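Local structure of cytochrome P450 RhF (Acinetobacter radioresistens, 6RO8) at residues I65-E70 and S345-H350. The protein probably acts as the heme-binding monooxygenase domain of a larger self-sufficient enzyme that oxidises substrates with molecular oxygen and also carries an iron-sulfur domain. Numbering follows the deposited sequence.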
loop_
_atom_site.group_PDB
_atom_site.type_symbol
_atom_site.label_atom_id
_atom_site.label_comp_id
_atom_site.label_asym_id
_atom_site.label_seq_id
_atom_site.Cartn_x
_atom_site.Cartn_y
_atom_site.Cartn_z
ATOM N N ILE A 65 -15.011 3.090 11.994
ATOM C CA ILE A 65 -13.733 2.428 12.219
ATOM C C ILE A 65 -13.998 0.964 12.570
ATOM O O ILE A 65 -14.803 0.659 13.458
ATOM C CB ILE A 65 -12.906 3.133 13.311
ATOM C CG1 ILE A 65 -12.861 4.649 13.080
ATOM C CG2 ILE A 65 -11.503 2.515 13.385
ATOM C CD1 ILE A 65 -11.827 5.138 12.115
ATOM N N VAL A 66 -13.326 0.064 11.864
ATOM C CA VAL A 66 -13.520 -1.376 12.009
ATOM C C VAL A 66 -12.173 -1.964 12.415
ATOM O O VAL A 66 -11.201 -1.878 11.655
ATOM C CB VAL A 66 -14.048 -1.985 10.707
ATOM C CG1 VAL A 66 -14.346 -3.433 10.875
ATOM C CG2 VAL A 66 -15.292 -1.225 10.268
ATOM N N THR A 67 -12.106 -2.534 13.622
ATOM C CA THR A 67 -10.841 -2.863 14.268
ATOM C C THR A 67 -10.537 -4.349 14.351
ATOM O O THR A 67 -9.368 -4.702 14.527
ATOM C CB THR A 67 -10.797 -2.287 15.689
ATOM O OG1 THR A 67 -11.746 -2.972 16.513
ATOM C CG2 THR A 67 -11.083 -0.769 15.684
ATOM N N ARG A 68 -11.532 -5.225 14.208
ATOM C CA ARG A 68 -11.366 -6.654 14.449
ATOM C C ARG A 68 -11.173 -7.452 13.167
ATOM O O ARG A 68 -11.659 -7.075 12.099
ATOM C CB ARG A 68 -12.571 -7.210 15.198
ATOM C CG ARG A 68 -12.533 -6.883 16.667
ATOM C CD ARG A 68 -13.572 -7.656 17.404
ATOM N NE ARG A 68 -13.386 -7.472 18.829
ATOM C CZ ARG A 68 -14.231 -7.914 19.746
ATOM N NH1 ARG A 68 -15.322 -8.561 19.368
ATOM N NH2 ARG A 68 -13.991 -7.695 21.031
ATOM N N TYR A 69 -10.506 -8.606 13.309
ATOM C CA TYR A 69 -10.148 -9.420 12.150
ATOM C C TYR A 69 -11.388 -9.939 11.421
ATOM O O TYR A 69 -11.496 -9.818 10.195
ATOM C CB TYR A 69 -9.237 -10.576 12.575
ATOM C CG TYR A 69 -8.842 -11.479 11.416
ATOM C CD1 TYR A 69 -7.708 -11.217 10.657
ATOM C CD2 TYR A 69 -9.624 -12.572 11.062
ATOM C CE1 TYR A 69 -7.365 -12.016 9.602
ATOM C CE2 TYR A 69 -9.288 -13.374 9.998
ATOM C CZ TYR A 69 -8.152 -13.100 9.280
ATOM O OH TYR A 69 -7.812 -13.909 8.216
ATOM N N GLU A 70 -12.339 -10.521 12.154
ATOM C CA GLU A 70 -13.504 -11.096 11.485
ATOM C C GLU A 70 -14.361 -10.024 10.809
ATOM O O GLU A 70 -14.843 -10.233 9.691
ATOM C CB GLU A 70 -14.336 -11.910 12.471
ATOM C CG GLU A 70 -13.756 -13.274 12.832
ATOM C CD GLU A 70 -13.460 -14.166 11.620
ATOM O OE1 GLU A 70 -14.097 -13.995 10.555
ATOM O OE2 GLU A 70 -12.583 -15.053 11.738
ATOM N N SER A 345 -6.718 -2.686 8.703
ATOM C CA SER A 345 -6.115 -4.011 8.577
ATOM C C SER A 345 -4.922 -4.211 9.514
ATOM O O SER A 345 -4.685 -5.335 9.968
ATOM C CB SER A 345 -5.700 -4.263 7.133
ATOM O OG SER A 345 -5.166 -3.094 6.565
ATOM N N ALA A 346 -4.152 -3.157 9.807
ATOM C CA ALA A 346 -3.156 -3.262 10.871
ATOM C C ALA A 346 -3.791 -3.743 12.171
ATOM O O ALA A 346 -3.225 -4.585 12.874
ATOM C CB ALA A 346 -2.470 -1.913 11.089
ATOM N N SER A 347 -4.978 -3.228 12.497
ATOM C CA SER A 347 -5.665 -3.629 13.717
ATOM C C SER A 347 -6.132 -5.071 13.629
ATOM O O SER A 347 -6.029 -5.830 14.602
ATOM C CB SER A 347 -6.852 -2.706 13.968
ATOM O OG SER A 347 -7.594 -3.161 15.071
ATOM N N ALA A 348 -6.680 -5.448 12.471
ATOM C CA ALA A 348 -7.184 -6.802 12.298
ATOM C C ALA A 348 -6.054 -7.815 12.393
ATOM O O ALA A 348 -6.245 -8.939 12.884
ATOM C CB ALA A 348 -7.889 -6.927 10.953
ATOM N N ASN A 349 -4.868 -7.430 11.910
ATOM C CA ASN A 349 -3.707 -8.300 11.939
ATOM C C ASN A 349 -3.112 -8.411 13.328
ATOM O O ASN A 349 -2.304 -9.321 13.563
ATOM C CB ASN A 349 -2.659 -7.815 10.947
ATOM C CG ASN A 349 -3.116 -7.970 9.502
ATOM O OD1 ASN A 349 -4.112 -8.657 9.225
ATOM N ND2 ASN A 349 -2.367 -7.366 8.565
ATOM N N HIS A 350 -3.509 -7.533 14.254
ATOM C CA HIS A 350 -3.104 -7.651 15.645
ATOM C C HIS A 350 -4.263 -8.079 16.529
ATOM O O HIS A 350 -4.227 -7.869 17.747
ATOM C CB HIS A 350 -2.504 -6.337 16.120
ATOM C CG HIS A 350 -1.126 -6.097 15.599
ATOM N ND1 HIS A 350 -0.005 -6.168 16.395
ATOM C CD2 HIS A 350 -0.683 -5.818 14.350
ATOM C CE1 HIS A 350 1.067 -5.917 15.667
ATOM N NE2 HIS A 350 0.686 -5.719 14.418
#
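Ser347 and Ala348 meet Thr67 and Tyr69 where two elements of the cytochrome P450 fold leave its mixed five-stranded sheet. Strands 63-66 and 340-343 are parallel neighbours, tied by backbone hydrogen bonds from Val66 to Phe342 in the strand and Val344 just after it. Beyond their ends, one strand leads into helix 69-77, the B helix of P450s, and the other into the short helix 345-349, their K' helix.

In that short helix Ser345 O accepts the N-H of Asn349. Ser347 sends its CB toward the turn at Thr67. Its OG is anti to the backbone N (chi1 174°), which carries the hydroxyl to Thr67 O as a hydrogen-bond donor. The modelled OG to O separation of 2.4 Å is too short to be taken literally at this resolution; Ser347 OG also bonds Arg50 NH1. Thr67 OG1 is bonded to Pro54 O, and Thr67 CB lies 3.4 Å from Ser347 OG.

Ala348 supplies the apolar part. Its methyl CB packs against the start of the B helix, 3.6 Å from Tyr69 CA and 4.2 Å from Tyr69 CB, and also touches Val72 one turn further on. Tyr69 N, at the first turn of that helix, is bonded to Asp351 OD2, so the alanine packing and the loop just after the short helix both hold the start of helix 69-77. The Tyr69 ring, stacked with His354, extends past Ala348 to place OH on Glu370 O. Ala348 O meets the rim of the ring almost level with it, 3.5 Å from Tyr69 CD1.

Asn349 and His350 tie this region to other parts: Asn349 OD1 bonds Leu372 N, while the His350 imidazole is held at both nitrogens, ND1 by Asp359 OD1 and NE2 by His313 O.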